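Local coordinates for protein BPH (Thiobacillus denitrificans, PDB 5OVS) that forms a fourteen-subunit double-ring bacterial homologue of the proteasome and is probably a threonine peptidase that degrades protein inside the cavity of the complex, at residues L19-G23 with G24-S28; N82-H85 with G86-E90. All coordinates share one frame; numbering follows the deposited sequence.

Contact 1 (L19-G23 with G24-S28); sequences LTKWG and GGKES
Thr20 and Glu27 form an antiparallel hydrogen-bonded pair in a beta hairpin with a two-residue turn. Thr20 N reaches Glu27 O at 2.9 Å, and Glu27 N returns the bond to Thr20 O. Trp22 and Gly25 repeat the pairing beside a type II' turn: Trp22 N bonds to Gly25 O, while Gly25 N meets Trp22 O at 2.8 Å. Gly23 takes up the positive phi of 62° that such a turn needs.

Packing is closest on the face of Thr20, Trp22 and Glu27. Glu27 OE1 lies 3.3 Å from Thr20 CG2. Glu27 OE2 lies 3.4 Å from Trp22 CB. The carboxylate plane is turned 23° from that of the indole. Trp22 CG stands anti to the backbone N (chi1 -178°), which carries the ring beyond the hairpin to an edge-to-face stack with Tyr137 of a neighbouring subunit. Gln129 of that subunit hydrogen-bonds Glu27 OE1.

Lys21 and Lys26 occupy the other face more loosely, Lys21 CE coming no nearer than 4.2 Å to Lys26 CG. Lys21 NZ makes a salt bridge to Asp175 of a different neighbouring subunit, where Lys26 NZ bonds Ala171 O. Near the open end, a water donates to Glu27 O at 2.9 Å and holds Thr20 OG1 weakly.

The backbone bonds thus set the hairpin's shape, while the charged ends find partners across two different subunit interfaces, Lys21 NZ also bonding Asp175 O of its own chain, consistent with a hairpin built into the assembly.

Contact 2 (N82-H85 with G86-E90); sequences NTLH and GALKE
Leu84 and Leu88, one helical turn apart, supply the apolar part of this contact within helix 74-91. Leu84 CD1 rests 3.9 Å from Leu88 CG, and Leu84 CG meets Leu88 CD1 at 4.0 Å, so each branched end lies against the other. With Leu84 CG anti to the backbone N (chi1 166°), CG is placed beside the carbonyl carbon, on the side where Leu88 follows. Both leucines also pack on helix 54-64, Leu84 against Tyr61 and Leu88 against Ile57. The two helices lie together on one side of the sheets, consistent with the layered alpha-beta-beta-alpha fold of proteasome-type subunits.

Backbone bonds run in the i to i+4 pattern of an alpha-helix. Ala87 N bonds to Thr83 O, Leu88 N to Leu84 O at 2.8 Å, and Lys89 N to His85 O at 3.2 Å. Gly86 N to Thr83 O is a weak i to i+3 bond.

The polar side chains form the third group. Lys89 CD lies 3.6 Å from His85 NE2, placing the aliphatic part of the lysine beside the imidazole, while Lys89 NZ makes a salt bridge with Glu105. That carboxylate also hydrogen-bonds His85 NE2, and Ser107 OG bonds ND1, so both ring nitrogens are held; Tyr93 of a neighbouring subunit stacks edge-to-face with the imidazole. A leucine in place of His85 would probably leave Ser107 without this bond and cost Glu105 its bond to NE2, while disturbing the stack.

Because Glu105 OE1 serves both His85 and Lys89, whose NE2 and NZ stand 4.9 Å apart, its negative charge would be expected to ease the nearness of these groups and could favour a protonated imidazole.

Contact 1 is a surface hairpin and contact 2 a partly buried turn of helix; both centres lie about 19 Å from the centre of the chain. They share no element: residues 19-28 pair strands 20-22 and 25-27, whereas 82-90 remain within helix 74-91. Their centres are about 27 Å apart and their nearest atoms about 17 Å, so neither touches the other. Contact 1 makes cross-strand bonds and sends its charged ends largely to neighbouring subunits. Contact 2 uses bonds along one helix, buries leucines against helix 54-64, and settles its lysine and histidine on a carboxylate of its own chain, although a neighbouring subunit's tyrosine still reaches it.

Contact 1 (L19-G23 with G24-S28)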
loop_
_atom_site.group_PDB
_atom_site.type_symbol
_atom_site.label_atom_id
_atom_site.label_comp_id
_atom_site.label_asym_id
_atom_site.label_seq_id
_atom_site.Cartn_x
_atom_site.Cartn_y
_atom_site.Cartn_z
ATOM N N LEU K 19 -5.068 -21.941 31.813
ATOM C CA LEU K 19 -6.052 -21.534 30.812
ATOM C C LEU K 19 -5.487 -21.558 29.390
ATOM O O LEU K 19 -4.420 -21.021 29.134
ATOM C CB LEU K 19 -6.566 -20.116 31.137
ATOM C CG LEU K 19 -7.581 -19.471 30.214
ATOM C CD1 LEU K 19 -8.857 -20.280 30.275
ATOM C CD2 LEU K 19 -7.861 -18.014 30.581
ATOM N N THR K 20 -6.224 -22.158 28.460
ATOM C CA THR K 20 -5.923 -22.033 27.026
ATOM C C THR K 20 -6.891 -21.031 26.371
ATOM O O THR K 20 -8.023 -20.881 26.805
ATOM C CB THR K 20 -6.074 -23.377 26.309
ATOM O OG1 THR K 20 -5.288 -24.376 26.970
ATOM C CG2 THR K 20 -5.644 -23.274 24.854
ATOM N N LYS K 21 -6.439 -20.362 25.322
ATOM C CA LYS K 21 -7.319 -19.482 24.556
ATOM C C LYS K 21 -7.440 -19.940 23.118
ATOM O O LYS K 21 -6.483 -20.402 22.507
ATOM C CB LYS K 21 -6.848 -18.023 24.588
ATOM C CG LYS K 21 -6.763 -17.435 25.981
ATOM C CD LYS K 21 -8.127 -17.256 26.624
ATOM C CE LYS K 21 -8.924 -16.128 25.973
ATOM N NZ LYS K 21 -8.182 -14.854 25.963
ATOM N N TRP K 22 -8.657 -19.840 22.610
ATOM C CA TRP K 22 -8.941 -20.003 21.207
ATOM C C TRP K 22 -9.682 -18.716 20.868
ATOM O O TRP K 22 -10.863 -18.559 21.159
ATOM C CB TRP K 22 -9.776 -21.273 20.988
ATOM C CG TRP K 22 -10.105 -21.578 19.556
ATOM C CD1 TRP K 22 -9.237 -21.615 18.503
ATOM C CD2 TRP K 22 -11.398 -21.900 19.027
ATOM N NE1 TRP K 22 -9.908 -21.931 17.349
ATOM C CE2 TRP K 22 -11.237 -22.110 17.640
ATOM C CE3 TRP K 22 -12.683 -22.029 19.589
ATOM C CZ2 TRP K 22 -12.316 -22.448 16.802
ATOM C CZ3 TRP K 22 -13.749 -22.365 18.759
ATOM C CH2 TRP K 22 -13.558 -22.568 17.378
ATOM N N GLY K 23 -8.947 -17.771 20.301
ATOM C CA GLY K 23 -9.448 -16.419 20.096
ATOM C C GLY K 23 -9.754 -15.815 21.451
ATOM O O GLY K 23 -9.014 -16.024 22.412
ATOM N N GLY K 24 -10.868 -15.090 21.525
ATOM C CA GLY K 24 -11.409 -14.611 22.791
ATOM C C GLY K 24 -12.125 -15.691 23.603
ATOM O O GLY K 24 -12.684 -15.407 24.666
ATOM N N GLY K 25 -12.093 -16.931 23.108
ATOM C CA GLY K 25 -12.679 -18.075 23.800
ATOM C C GLY K 25 -11.764 -18.654 24.857
ATOM O O GLY K 25 -10.558 -18.768 24.653
ATOM N N LYS K 26 -12.353 -19.025 25.989
ATOM C CA LYS K 26 -11.617 -19.594 27.089
ATOM C C LYS K 26 -11.760 -21.096 27.094
ATOM O O LYS K 26 -12.844 -21.614 26.857
ATOM C CB LYS K 26 -12.137 -19.033 28.398
ATOM C CG LYS K 26 -11.985 -17.531 28.492
ATOM C CD LYS K 26 -12.334 -17.016 29.870
ATOM C CE LYS K 26 -13.802 -17.181 30.149
ATOM N NZ LYS K 26 -14.163 -16.449 31.387
ATOM N N GLU K 27 -10.655 -21.789 27.352
ATOM C CA GLU K 27 -10.652 -23.238 27.516
ATOM C C GLU K 27 -9.963 -23.509 28.842
ATOM O O GLU K 27 -8.739 -23.596 28.895
ATOM C CB GLU K 27 -9.936 -23.908 26.336
ATOM C CG GLU K 27 -10.598 -23.607 24.988
ATOM C CD GLU K 27 -9.807 -24.060 23.760
ATOM O OE1 GLU K 27 -8.591 -24.322 23.844
ATOM O OE2 GLU K 27 -10.415 -24.141 22.678
ATOM N N SER K 28 -10.757 -23.581 29.918
ATOM C CA SER K 28 -10.229 -23.670 31.273
ATOM C C SER K 28 -9.926 -25.112 31.661
ATOM O O SER K 28 -10.263 -26.050 30.937
ATOM C CB SER K 28 -11.181 -23.027 32.278
ATOM O OG SER K 28 -12.214 -23.907 32.705
HETATM O O HOH W 1 -6.761 -25.548 29.724
#

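Contact 2 (N82-H85 with G86-E90)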
loop_
_atom_site.group_PDB
_atom_site.type_symbol
_atom_site.label_atom_id
_atom_site.label_comp_id
_atom_site.label_asym_id
_atom_site.label_seq_id
_atom_site.Cartn_x
_atom_site.Cartn_y
_atom_site.Cartn_z
ATOM N N ASN K 82 19.056 -24.219 20.390
ATOM C CA ASN K 82 19.454 -23.948 19.014
ATOM C C ASN K 82 19.206 -25.148 18.105
ATOM O O ASN K 82 18.730 -24.981 17.001
ATOM C CB ASN K 82 20.916 -23.523 18.925
ATOM C CG ASN K 82 21.229 -22.826 17.616
ATOM O OD1 ASN K 82 20.738 -21.725 17.357
ATOM N ND2 ASN K 82 22.034 -23.464 16.785
ATOM N N THR K 83 19.531 -26.350 18.582
ATOM C CA THR K 83 19.211 -27.594 17.875
ATOM C C THR K 83 17.689 -27.790 17.786
ATOM O O THR K 83 17.171 -28.094 16.723
ATOM C CB THR K 83 19.873 -28.815 18.566
ATOM O OG1 THR K 83 21.298 -28.694 18.478
ATOM C CG2 THR K 83 19.461 -30.134 17.930
ATOM N N LEU K 84 16.978 -27.602 18.895
ATOM C CA LEU K 84 15.514 -27.681 18.894
ATOM C C LEU K 84 14.907 -26.826 17.799
ATOM O O LEU K 84 14.011 -27.278 17.095
ATOM C CB LEU K 84 14.931 -27.238 20.238
ATOM C CG LEU K 84 13.422 -26.940 20.288
ATOM C CD1 LEU K 84 12.615 -28.190 20.004
ATOM C CD2 LEU K 84 13.037 -26.391 21.644
ATOM N N HIS K 85 15.394 -25.593 17.653
ATOM C CA HIS K 85 14.809 -24.663 16.687
ATOM C C HIS K 85 14.848 -25.217 15.258
ATOM O O HIS K 85 13.901 -25.029 14.477
ATOM C CB HIS K 85 15.508 -23.306 16.729
ATOM C CG HIS K 85 14.900 -22.307 15.804
ATOM N ND1 HIS K 85 13.722 -21.658 16.090
ATOM C CD2 HIS K 85 15.276 -21.890 14.572
ATOM C CE1 HIS K 85 13.407 -20.869 15.079
ATOM N NE2 HIS K 85 14.336 -20.986 14.148
ATOM N N GLY K 86 15.945 -25.898 14.929
ATOM C CA GLY K 86 16.102 -26.552 13.636
ATOM C C GLY K 86 15.121 -27.687 13.448
ATOM O O GLY K 86 14.680 -27.939 12.337
ATOM N N ALA K 87 14.783 -28.369 14.538
ATOM C CA ALA K 87 13.744 -29.398 14.504
ATOM C C ALA K 87 12.334 -28.799 14.426
ATOM O O ALA K 87 11.466 -29.373 13.777
ATOM C CB ALA K 87 13.869 -30.316 15.709
ATOM N N LEU K 88 12.099 -27.660 15.080
ATOM C CA LEU K 88 10.790 -26.978 14.992
ATOM C C LEU K 88 10.438 -26.599 13.561
ATOM O O LEU K 88 9.294 -26.721 13.145
ATOM C CB LEU K 88 10.755 -25.718 15.853
ATOM C CG LEU K 88 10.804 -25.927 17.367
ATOM C CD1 LEU K 88 10.957 -24.600 18.091
ATOM C CD2 LEU K 88 9.573 -26.665 17.871
ATOM N N LYS K 89 11.433 -26.135 12.815
ATOM C CA LYS K 89 11.241 -25.795 11.413
ATOM C C LYS K 89 11.112 -27.038 10.548
ATOM O O LYS K 89 10.252 -27.102 9.679
ATOM C CB LYS K 89 12.415 -24.978 10.909
ATOM C CG LYS K 89 12.507 -23.617 11.554
ATOM C CD LYS K 89 13.778 -22.914 11.133
ATOM C CE LYS K 89 13.693 -22.408 9.698
ATOM N NZ LYS K 89 14.976 -21.766 9.305
ATOM N N GLU K 90 11.977 -28.021 10.789
ATOM C CA GLU K 90 12.071 -29.180 9.913
ATOM C C GLU K 90 10.952 -30.204 10.082
ATOM O O GLU K 90 10.480 -30.741 9.098
ATOM C CB GLU K 90 13.414 -29.879 10.097
ATOM C CG GLU K 90 13.702 -30.889 8.993
ATOM C CD GLU K 90 14.863 -31.802 9.312
ATOM O OE1 GLU K 90 15.553 -31.559 10.329
ATOM O OE2 GLU K 90 15.079 -32.765 8.541
#